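Local coordinates for trans-4-hydroxy-L-proline dehydratase (Clostridioides difficile 70-100-2010, PDB 6VXC), which uses a glycyl radical to dehydrate trans-4-hydroxy-L-proline to (S)-1-pyrroline-5-carboxylate in the anaerobic breakdown of hydroxyproline, at residues I45-E59 and I134-R146. Numbering follows the deposited sequence.
Sequences IERAVLMTEAYKKYE and IHKEEIIPFWKKR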
ATOM      1  N   ILE A  45      -9.739 -19.832 -10.335  1.00 20.24           N
ATOM      2  CA  ILE A  45      -8.633 -20.779 -10.443  1.00 22.61           C
ATOM      3  C   ILE A  45      -8.033 -20.834 -11.843  1.00 20.06           C
ATOM      4  O   ILE A  45      -7.043 -21.545 -12.056  1.00 19.64           O
ATOM      5  CB  ILE A  45      -9.111 -22.185 -10.017  1.00 23.59           C
ATOM      6  CG1 ILE A  45      -7.938 -23.044  -9.537  1.00 21.27           C
ATOM      7  CG2 ILE A  45      -9.884 -22.856 -11.159  1.00 20.82           C
ATOM      8  CD1 ILE A  45      -7.283 -22.529  -8.263  1.00 22.49           C
ATOM      9  N   GLU A  46      -8.601 -20.110 -12.813  1.00 22.82           N
ATOM     10  CA  GLU A  46      -8.145 -20.272 -14.189  1.00 21.04           C
ATOM     11  C   GLU A  46      -6.687 -19.865 -14.359  1.00 19.88           C
ATOM     12  O   GLU A  46      -5.934 -20.507 -15.103  1.00 23.01           O
ATOM     13  CB  GLU A  46      -9.020 -19.469 -15.142  1.00 21.61           C
ATOM     14  CG  GLU A  46      -8.656 -19.727 -16.572  1.00 24.69           C
ATOM     15  CD  GLU A  46      -9.567 -19.039 -17.545  1.00 28.01           C
ATOM     16  OE1 GLU A  46      -9.299 -17.865 -17.839  1.00 28.45           O
ATOM     17  OE2 GLU A  46     -10.545 -19.661 -18.004  1.00 35.87           O
ATOM     18  N   ARG A  47      -6.280 -18.772 -13.728  1.00 17.54           N
ATOM     19  CA  ARG A  47      -4.899 -18.334 -13.869  1.00 15.83           C
ATOM     20  C   ARG A  47      -3.933 -19.437 -13.455  1.00 15.90           C
ATOM     21  O   ARG A  47      -2.994 -19.758 -14.189  1.00 19.03           O
ATOM     22  CB  ARG A  47      -4.645 -17.082 -13.028  1.00 17.45           C
ATOM     23  CG  ARG A  47      -3.234 -16.556 -13.176  1.00 14.15           C
ATOM     24  CD  ARG A  47      -2.869 -15.545 -12.120  1.00 14.18           C
ATOM     25  NE  ARG A  47      -1.500 -15.073 -12.305  1.00 15.12           N
ATOM     26  CZ  ARG A  47      -0.419 -15.703 -11.862  1.00 13.82           C
ATOM     27  NH1 ARG A  47      -0.534 -16.840 -11.184  1.00 12.94           N
ATOM     28  NH2 ARG A  47       0.778 -15.181 -12.093  1.00 14.63           N
ATOM     29  N   ALA A  48      -4.168 -20.046 -12.290  1.00 16.63           N
ATOM     30  CA  ALA A  48      -3.270 -21.090 -11.806  1.00 16.79           C
ATOM     31  C   ALA A  48      -3.206 -22.255 -12.782  1.00 16.61           C
ATOM     32  O   ALA A  48      -2.128 -22.802 -13.030  1.00 21.04           O
ATOM     33  CB  ALA A  48      -3.720 -21.577 -10.431  1.00 14.45           C
ATOM     34  N   VAL A  49      -4.344 -22.643 -13.355  1.00 18.55           N
ATOM     35  CA  VAL A  49      -4.337 -23.725 -14.334  1.00 18.92           C
ATOM     36  C   VAL A  49      -3.448 -23.367 -15.515  1.00 17.42           C
ATOM     37  O   VAL A  49      -2.590 -24.149 -15.925  1.00 20.72           O
ATOM     38  CB  VAL A  49      -5.766 -24.043 -14.807  1.00 18.91           C
ATOM     39  CG1 VAL A  49      -5.714 -25.020 -15.973  1.00 19.39           C
ATOM     40  CG2 VAL A  49      -6.603 -24.612 -13.683  1.00 18.74           C
ATOM     41  N   LEU A  50      -3.631 -22.171 -16.073  1.00 17.52           N
ATOM     42  CA  LEU A  50      -2.893 -21.807 -17.276  1.00 18.00           C
ATOM     43  C   LEU A  50      -1.400 -21.675 -17.006  1.00 17.04           C
ATOM     44  O   LEU A  50      -0.583 -22.027 -17.861  1.00 20.55           O
ATOM     45  CB  LEU A  50      -3.462 -20.517 -17.880  1.00 17.38           C
ATOM     46  CG  LEU A  50      -4.884 -20.682 -18.439  1.00 21.76           C
ATOM     47  CD1 LEU A  50      -5.477 -19.363 -18.949  1.00 20.73           C
ATOM     48  CD2 LEU A  50      -4.924 -21.751 -19.528  1.00 22.46           C
ATOM     49  N   MET A  51      -1.019 -21.157 -15.841  1.00 18.17           N
ATOM     50  CA  MET A  51       0.400 -21.104 -15.509  1.00 20.51           C
ATOM     51  C   MET A  51       0.975 -22.506 -15.334  1.00 19.20           C
ATOM     52  O   MET A  51       2.122 -22.760 -15.711  1.00 22.02           O
ATOM     53  CB  MET A  51       0.629 -20.277 -14.237  1.00 21.65           C
ATOM     54  CG  MET A  51       0.192 -18.816 -14.354  1.00 22.81           C
ATOM     55  SD  MET A  51       1.142 -17.814 -15.520  1.00 27.17           S
ATOM     56  CE  MET A  51       2.668 -17.592 -14.617  1.00 24.69           C
ATOM     57  N   THR A  52       0.205 -23.427 -14.760  1.00 17.16           N
ATOM     58  CA  THR A  52       0.689 -24.796 -14.645  1.00 19.82           C
ATOM     59  C   THR A  52       0.970 -25.385 -16.022  1.00 21.12           C
ATOM     60  O   THR A  52       2.032 -25.970 -16.250  1.00 24.52           O
ATOM     61  CB  THR A  52      -0.310 -25.667 -13.882  1.00 18.91           C
ATOM     62  OG1 THR A  52      -0.601 -25.081 -12.611  1.00 18.60           O
ATOM     63  CG2 THR A  52       0.281 -27.066 -13.666  1.00 21.37           C
ATOM     64  N   GLU A  53       0.044 -25.197 -16.969  1.00 21.87           N
ATOM     65  CA  GLU A  53       0.261 -25.670 -18.337  1.00 21.01           C
ATOM     66  C   GLU A  53       1.543 -25.108 -18.939  1.00 24.11           C
ATOM     67  O   GLU A  53       2.264 -25.813 -19.656  1.00 24.46           O
ATOM     68  CB  GLU A  53      -0.925 -25.296 -19.225  1.00 23.51           C
ATOM     69  CG  GLU A  53      -2.213 -26.025 -18.926  1.00 26.88           C
ATOM     70  CD  GLU A  53      -3.333 -25.621 -19.879  1.00 29.13           C
ATOM     71  OE1 GLU A  53      -3.072 -24.834 -20.810  1.00 29.08           O
ATOM     72  OE2 GLU A  53      -4.475 -26.086 -19.694  1.00 33.39           O
ATOM     73  N   ALA A  54       1.807 -23.821 -18.725  1.00 23.83           N
ATOM     74  CA  ALA A  54       2.982 -23.207 -19.328  1.00 22.89           C
ATOM     75  C   ALA A  54       4.270 -23.766 -18.735  1.00 21.81           C
ATOM     76  O   ALA A  54       5.228 -24.022 -19.467  1.00 21.82           O
ATOM     77  CB  ALA A  54       2.927 -21.687 -19.177  1.00 19.85           C
ATOM     78  N   TYR A  55       4.324 -23.943 -17.411  1.00 24.65           N
ATOM     79  CA  TYR A  55       5.539 -24.473 -16.794  1.00 21.11           C
ATOM     80  C   TYR A  55       5.811 -25.902 -17.246  1.00 24.59           C
ATOM     81  O   TYR A  55       6.956 -26.251 -17.569  1.00 23.11           O
ATOM     82  CB  TYR A  55       5.436 -24.410 -15.273  1.00 20.65           C
ATOM     83  CG  TYR A  55       5.954 -23.128 -14.663  1.00 21.13           C
ATOM     84  CD1 TYR A  55       5.510 -21.892 -15.111  1.00 20.71           C
ATOM     85  CD2 TYR A  55       6.899 -23.157 -13.647  1.00 19.55           C
ATOM     86  CE1 TYR A  55       5.988 -20.710 -14.547  1.00 19.60           C
ATOM     87  CE2 TYR A  55       7.378 -21.997 -13.076  1.00 20.19           C
ATOM     88  CZ  TYR A  55       6.921 -20.768 -13.533  1.00 22.10           C
ATOM     89  OH  TYR A  55       7.400 -19.608 -12.958  1.00 21.51           O
ATOM     90  N   LYS A  56       4.774 -26.742 -17.263  1.00 22.64           N
ATOM     91  CA  LYS A  56       4.937 -28.104 -17.750  1.00 26.45           C
ATOM     92  C   LYS A  56       5.445 -28.122 -19.182  1.00 22.58           C
ATOM     93  O   LYS A  56       6.155 -29.047 -19.579  1.00 23.80           O
ATOM     94  CB  LYS A  56       3.610 -28.858 -17.645  1.00 23.95           C
ATOM     95  CG  LYS A  56       3.229 -29.244 -16.222  1.00 23.62           C
ATOM     96  CD  LYS A  56       1.838 -29.869 -16.175  1.00 22.92           C
ATOM     97  CE  LYS A  56       1.499 -30.364 -14.784  1.00 22.53           C
ATOM     98  NZ  LYS A  56       0.107 -30.884 -14.742  1.00 23.44           N
ATOM     99  N   LYS A  57       5.108 -27.105 -19.961  1.00 22.45           N
ATOM    100  CA  LYS A  57       5.596 -27.009 -21.328  1.00 24.77           C
ATOM    101  C   LYS A  57       7.038 -26.501 -21.382  1.00 23.91           C
ATOM    102  O   LYS A  57       7.857 -27.037 -22.134  1.00 24.46           O
ATOM    103  CB  LYS A  57       4.657 -26.100 -22.121  1.00 26.94           C
ATOM    104  CG  LYS A  57       4.778 -26.159 -23.626  1.00 35.81           C
ATOM    105  CD  LYS A  57       3.477 -25.642 -24.265  1.00 39.06           C
ATOM    106  CE  LYS A  57       3.683 -25.178 -25.697  1.00 42.94           C
ATOM    107  NZ  LYS A  57       2.604 -24.243 -26.123  1.00 42.48           N
ATOM    108  N   TYR A  58       7.378 -25.481 -20.592  1.00 23.38           N
ATOM    109  CA  TYR A  58       8.610 -24.733 -20.815  1.00 19.84           C
ATOM    110  C   TYR A  58       9.659 -24.833 -19.713  1.00 22.57           C
ATOM    111  O   TYR A  58      10.828 -24.541 -19.985  1.00 21.67           O
ATOM    112  CB  TYR A  58       8.294 -23.248 -21.049  1.00 24.13           C
ATOM    113  CG  TYR A  58       7.576 -22.977 -22.349  1.00 27.28           C
ATOM    114  CD1 TYR A  58       8.185 -23.244 -23.575  1.00 28.44           C
ATOM    115  CD2 TYR A  58       6.289 -22.460 -22.353  1.00 22.83           C
ATOM    116  CE1 TYR A  58       7.531 -22.997 -24.765  1.00 27.95           C
ATOM    117  CE2 TYR A  58       5.632 -22.207 -23.527  1.00 30.13           C
ATOM    118  CZ  TYR A  58       6.255 -22.482 -24.734  1.00 29.44           C
ATOM    119  OH  TYR A  58       5.592 -22.233 -25.903  1.00 36.41           O
ATOM    120  N   GLU A  59       9.289 -25.185 -18.484  1.00 22.55           N
ATOM    121  CA  GLU A  59      10.272 -25.177 -17.408  1.00 19.97           C
ATOM    122  C   GLU A  59      11.427 -26.109 -17.737  1.00 23.47           C
ATOM    123  O   GLU A  59      11.220 -27.262 -18.129  1.00 22.39           O
ATOM    124  CB  GLU A  59       9.641 -25.589 -16.086  1.00 22.07           C
ATOM    125  CG  GLU A  59      10.584 -25.485 -14.909  1.00 24.35           C
ATOM    126  CD  GLU A  59       9.999 -26.077 -13.640  1.00 30.61           C
ATOM    127  OE1 GLU A  59       9.546 -27.242 -13.675  1.00 33.98           O
ATOM    128  OE2 GLU A  59       9.977 -25.372 -12.609  1.00 28.17           O
ATOM    129  N   ILE A 134      -9.846 -28.627  -8.408  1.00 21.99           N
ATOM    130  CA  ILE A 134      -8.745 -28.329  -9.322  1.00 18.90           C
ATOM    131  C   ILE A 134      -7.488 -27.968  -8.540  1.00 20.76           C
ATOM    132  O   ILE A 134      -6.388 -28.447  -8.838  1.00 22.21           O
ATOM    133  CB  ILE A 134      -9.156 -27.203 -10.287  1.00 23.42           C
ATOM    134  CG1 ILE A 134     -10.251 -27.678 -11.236  1.00 26.88           C
ATOM    135  CG2 ILE A 134      -7.963 -26.645 -11.047  1.00 19.58           C
ATOM    136  CD1 ILE A 134     -10.765 -26.582 -12.125  1.00 23.76           C
ATOM    137  N   HIS A 135      -7.632 -27.119  -7.520  1.00 20.04           N
ATOM    138  CA  HIS A 135      -6.474 -26.753  -6.714  1.00 19.05           C
ATOM    139  C   HIS A 135      -5.866 -27.986  -6.059  1.00 21.92           C
ATOM    140  O   HIS A 135      -4.641 -28.142  -6.023  1.00 22.20           O
ATOM    141  CB  HIS A 135      -6.857 -25.723  -5.647  1.00 18.32           C
ATOM    142  CG  HIS A 135      -5.686 -25.229  -4.863  1.00 17.18           C
ATOM    143  ND1 HIS A 135      -4.783 -24.322  -5.372  1.00 18.66           N
ATOM    144  CD2 HIS A 135      -5.225 -25.568  -3.639  1.00 16.70           C
ATOM    145  CE1 HIS A 135      -3.836 -24.095  -4.480  1.00 17.08           C
ATOM    146  NE2 HIS A 135      -4.083 -24.837  -3.415  1.00 20.14           N
ATOM    147  N   LYS A 136      -6.715 -28.868  -5.527  1.00 22.84           N
ATOM    148  CA  LYS A 136      -6.220 -30.057  -4.852  1.00 23.37           C
ATOM    149  C   LYS A 136      -5.537 -31.005  -5.825  1.00 23.26           C
ATOM    150  O   LYS A 136      -4.484 -31.569  -5.510  1.00 23.73           O
ATOM    151  CB  LYS A 136      -7.365 -30.779  -4.144  1.00 27.99           C
ATOM    152  CG  LYS A 136      -6.889 -31.996  -3.377  1.00 28.29           C
ATOM    153  CD  LYS A 136      -8.032 -32.861  -2.895  1.00 35.70           C
ATOM    154  CE  LYS A 136      -7.534 -33.815  -1.815  1.00 41.54           C
ATOM    155  NZ  LYS A 136      -8.492 -34.915  -1.547  1.00 54.80           N
ATOM    156  N   GLU A 137      -6.110 -31.182  -7.017  1.00 25.87           N
ATOM    157  CA  GLU A 137      -5.654 -32.228  -7.923  1.00 24.33           C
ATOM    158  C   GLU A 137      -4.630 -31.760  -8.944  1.00 26.30           C
ATOM    159  O   GLU A 137      -3.755 -32.541  -9.327  1.00 26.23           O
ATOM    160  CB  GLU A 137      -6.841 -32.832  -8.667  1.00 27.36           C
ATOM    161  CG  GLU A 137      -7.857 -33.498  -7.777  1.00 30.56           C
ATOM    162  CD  GLU A 137      -9.032 -34.053  -8.560  1.00 38.69           C
ATOM    163  OE1 GLU A 137      -9.858 -34.772  -7.957  1.00 43.54           O
ATOM    164  OE2 GLU A 137      -9.125 -33.781  -9.779  1.00 40.13           O
ATOM    165  N   GLU A 138      -4.711 -30.520  -9.404  1.00 22.84           N
ATOM    166  CA  GLU A 138      -3.784 -30.035 -10.417  1.00 26.07           C
ATOM    167  C   GLU A 138      -2.725 -29.085  -9.875  1.00 25.99           C
ATOM    168  O   GLU A 138      -1.579 -29.131 -10.328  1.00 23.66           O
ATOM    169  CB  GLU A 138      -4.544 -29.331 -11.544  1.00 25.81           C
ATOM    170  CG  GLU A 138      -5.707 -30.094 -12.159  1.00 33.75           C
ATOM    171  CD  GLU A 138      -5.309 -31.444 -12.738  1.00 44.64           C
ATOM    172  OE1 GLU A 138      -6.126 -32.388 -12.632  1.00 49.38           O
ATOM    173  OE2 GLU A 138      -4.211 -31.551 -13.335  1.00 41.99           O
ATOM    174  N   ILE A 139      -3.081 -28.208  -8.933  1.00 23.13           N
ATOM    175  CA  ILE A 139      -2.206 -27.111  -8.523  1.00 21.99           C
ATOM    176  C   ILE A 139      -1.227 -27.543  -7.438  1.00 17.10           C
ATOM    177  O   ILE A 139      -0.016 -27.364  -7.587  1.00 20.75           O
ATOM    178  CB  ILE A 139      -3.027 -25.893  -8.049  1.00 18.41           C
ATOM    179  CG1 ILE A 139      -4.007 -25.446  -9.137  1.00 18.66           C
ATOM    180  CG2 ILE A 139      -2.093 -24.739  -7.688  1.00 16.19           C
ATOM    181  CD1 ILE A 139      -3.371 -25.223 -10.483  1.00 22.87           C
ATOM    182  N   ILE A 140      -1.742 -28.061  -6.321  1.00 17.56           N
ATOM    183  CA  ILE A 140      -0.868 -28.443  -5.207  1.00 23.19           C
ATOM    184  C   ILE A 140       0.201 -29.444  -5.631  1.00 22.12           C
ATOM    185  O   ILE A 140       1.379 -29.233  -5.301  1.00 20.70           O
ATOM    186  CB  ILE A 140      -1.711 -28.954  -4.025  1.00 23.77           C
ATOM    187  CG1 ILE A 140      -2.470 -27.795  -3.385  1.00 20.46           C
ATOM    188  CG2 ILE A 140      -0.844 -29.665  -3.003  1.00 22.77           C
ATOM    189  CD1 ILE A 140      -3.268 -28.207  -2.197  1.00 21.93           C
ATOM    190  N   PRO A 141      -0.121 -30.528  -6.349  1.00 23.33           N
ATOM    191  CA  PRO A 141       0.923 -31.491  -6.718  1.00 20.95           C
ATOM    192  C   PRO A 141       2.043 -30.867  -7.518  1.00 22.42           C
ATOM    193  O   PRO A 141       3.185 -31.319  -7.406  1.00 26.31           O
ATOM    194  CB  PRO A 141       0.153 -32.544  -7.523  1.00 21.92           C
ATOM    195  CG  PRO A 141      -1.247 -32.420  -7.062  1.00 24.19           C
ATOM    196  CD  PRO A 141      -1.446 -30.965  -6.815  1.00 23.38           C
ATOM    197  N   PHE A 142       1.767 -29.833  -8.313  1.00 21.35           N
ATOM    198  CA  PHE A 142       2.823 -29.217  -9.106  1.00 18.07           C
ATOM    199  C   PHE A 142       3.534 -28.082  -8.368  1.00 18.47           C
ATOM    200  O   PHE A 142       4.764 -27.994  -8.422  1.00 21.40           O
ATOM    201  CB  PHE A 142       2.251 -28.714 -10.436  1.00 19.10           C
ATOM    202  CG  PHE A 142       3.296 -28.188 -11.381  1.00 19.66           C
ATOM    203  CD1 PHE A 142       3.975 -29.040 -12.237  1.00 20.14           C
ATOM    204  CD2 PHE A 142       3.609 -26.841 -11.402  1.00 18.29           C
ATOM    205  CE1 PHE A 142       4.948 -28.562 -13.091  1.00 19.94           C
ATOM    206  CE2 PHE A 142       4.587 -26.350 -12.260  1.00 19.96           C
ATOM    207  CZ  PHE A 142       5.256 -27.215 -13.110  1.00 21.38           C
ATOM    208  N   TRP A 143       2.799 -27.225  -7.657  1.00 19.66           N
ATOM    209  CA  TRP A 143       3.364 -25.977  -7.151  1.00 17.38           C
ATOM    210  C   TRP A 143       3.793 -26.019  -5.692  1.00 16.76           C
ATOM    211  O   TRP A 143       4.561 -25.149  -5.276  1.00 17.97           O
ATOM    212  CB  TRP A 143       2.369 -24.822  -7.331  1.00 16.36           C
ATOM    213  CG  TRP A 143       2.206 -24.455  -8.751  1.00 15.52           C
ATOM    214  CD1 TRP A 143       1.189 -24.826  -9.587  1.00 16.16           C
ATOM    215  CD2 TRP A 143       3.098 -23.661  -9.532  1.00 14.15           C
ATOM    216  NE1 TRP A 143       1.394 -24.305 -10.833  1.00 13.42           N
ATOM    217  CE2 TRP A 143       2.556 -23.583 -10.829  1.00 13.52           C
ATOM    218  CE3 TRP A 143       4.298 -22.998  -9.259  1.00 14.67           C
ATOM    219  CZ2 TRP A 143       3.173 -22.875 -11.848  1.00 14.63           C
ATOM    220  CZ3 TRP A 143       4.912 -22.301 -10.272  1.00 13.39           C
ATOM    221  CH2 TRP A 143       4.352 -22.246 -11.551  1.00 16.74           C
ATOM    222  N   LYS A 144       3.346 -26.994  -4.905  1.00 18.89           N
ATOM    223  CA  LYS A 144       3.708 -26.997  -3.485  1.00 17.66           C
ATOM    224  C   LYS A 144       5.223 -26.966  -3.288  1.00 17.14           C
ATOM    225  O   LYS A 144       5.721 -26.291  -2.383  1.00 17.79           O
ATOM    226  CB  LYS A 144       3.095 -28.214  -2.795  1.00 17.57           C
ATOM    227  CG  LYS A 144       3.354 -28.342  -1.300  1.00 24.94           C
ATOM    228  CD  LYS A 144       2.516 -29.491  -0.731  1.00 26.19           C
ATOM    229  CE  LYS A 144       2.702 -29.665   0.767  1.00 31.36           C
ATOM    230  NZ  LYS A 144       4.145 -29.883   1.074  1.00 37.53           N
ATOM    231  N   LYS A 145       5.976 -27.699  -4.110  1.00 15.49           N
ATOM    232  CA  LYS A 145       7.425 -27.678  -3.969  1.00 18.13           C
ATOM    233  C   LYS A 145       8.068 -26.514  -4.713  1.00 18.34           C
ATOM    234  O   LYS A 145       9.255 -26.248  -4.505  1.00 17.61           O
ATOM    235  CB  LYS A 145       8.039 -29.001  -4.460  1.00 25.16           C
ATOM    236  CG  LYS A 145       8.008 -29.181  -5.973  1.00 23.39           C
ATOM    237  CD  LYS A 145       8.631 -30.502  -6.377  1.00 23.83           C
ATOM    238  CE  LYS A 145       8.568 -30.713  -7.875  1.00 32.62           C
ATOM    239  NZ  LYS A 145       8.987 -32.093  -8.269  1.00 34.30           N
ATOM    240  N   ARG A 146       7.320 -25.810  -5.564  1.00 18.24           N
ATOM    241  CA  ARG A 146       7.885 -24.725  -6.353  1.00 18.30           C
ATOM    242  C   ARG A 146       7.633 -23.336  -5.769  1.00 17.41           C
ATOM    243  O   ARG A 146       8.392 -22.414  -6.071  1.00 19.75           O
ATOM    244  CB  ARG A 146       7.337 -24.781  -7.785  1.00 17.44           C
ATOM    245  CG  ARG A 146       7.863 -25.957  -8.601  1.00 16.84           C
ATOM    246  CD  ARG A 146       7.255 -25.986 -10.000  1.00 21.58           C
ATOM    247  NE  ARG A 146       7.985 -26.884 -10.895  1.00 21.52           N
ATOM    248  CZ  ARG A 146       7.793 -28.197 -11.000  1.00 23.05           C
ATOM    249  NH1 ARG A 146       6.867 -28.799 -10.276  1.00 19.24           N
ATOM    250  NH2 ARG A 146       8.540 -28.906 -11.849  1.00 22.65           N
TER
HETATM  251  O   HOH W   1      -0.302 -31.023 -11.627  1.00 28.30           O
HETATM  252  O   HOH W   2      -2.768 -29.515 -14.293  1.00 37.72           O
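Knobs-into-holes packing between two helices of the pyruvate formate-lyase-like region of this glycyl radical enzyme sets Thr52 among Glu138, Ile139, Phe142 and Trp143. Helix 46-58 and the 134-143 part of helix 129-143 run in roughly the same direction, their axes at 43°, away from the probable active site. The knob is amphipathic, and its two branches do different work. With chi1 at -55°, OG1 lies beside the backbone N and donates to Ala48 O one turn back, while CG2 is left to sit over the face of the Phe142 ring. Thr52 OG1 also accepts from Trp143 NE1 at 2.8 Å, lying in the indole plane with the N-H pointing fairly straight at it, so a largely buried hydroxyl is held by two bonds. Ile139 CD1 also packs against Thr52 OG1, and lies 3.7 Å from Ala48 CB.

One turn further along, the indole meets Tyr55 edge-to-face: Trp143 CH2 stands over the centre of the phenol ring, 3.4 Å from Tyr55 CE2, with the planes at 58°. The phenol's OH bonds to Arg68, in helix 64-78. Toward the start of helix 46-58 the contact becomes mainly aliphatic, Val49 CG2 and Ile45 CG1 both resting on Ile134 CG2. At the solvent side Lys56 lies along Phe142, and its NZ reaches Glu138 through two waters, one bound to the backbone O and the other, held only weakly by NZ, to OE2.

Past Tyr58 and Trp143, Arg146 spreads its guanidinium over Phe142 and sends NH1 back to Phe142 O. That double hold directs its other nitrogens at Glu59 in a side-on salt bridge, Arg146 NH2 to Glu59 OE1 at 2.7 Å and Arg146 NE to Glu59 OE2, nearly straight, at 3.0 Å.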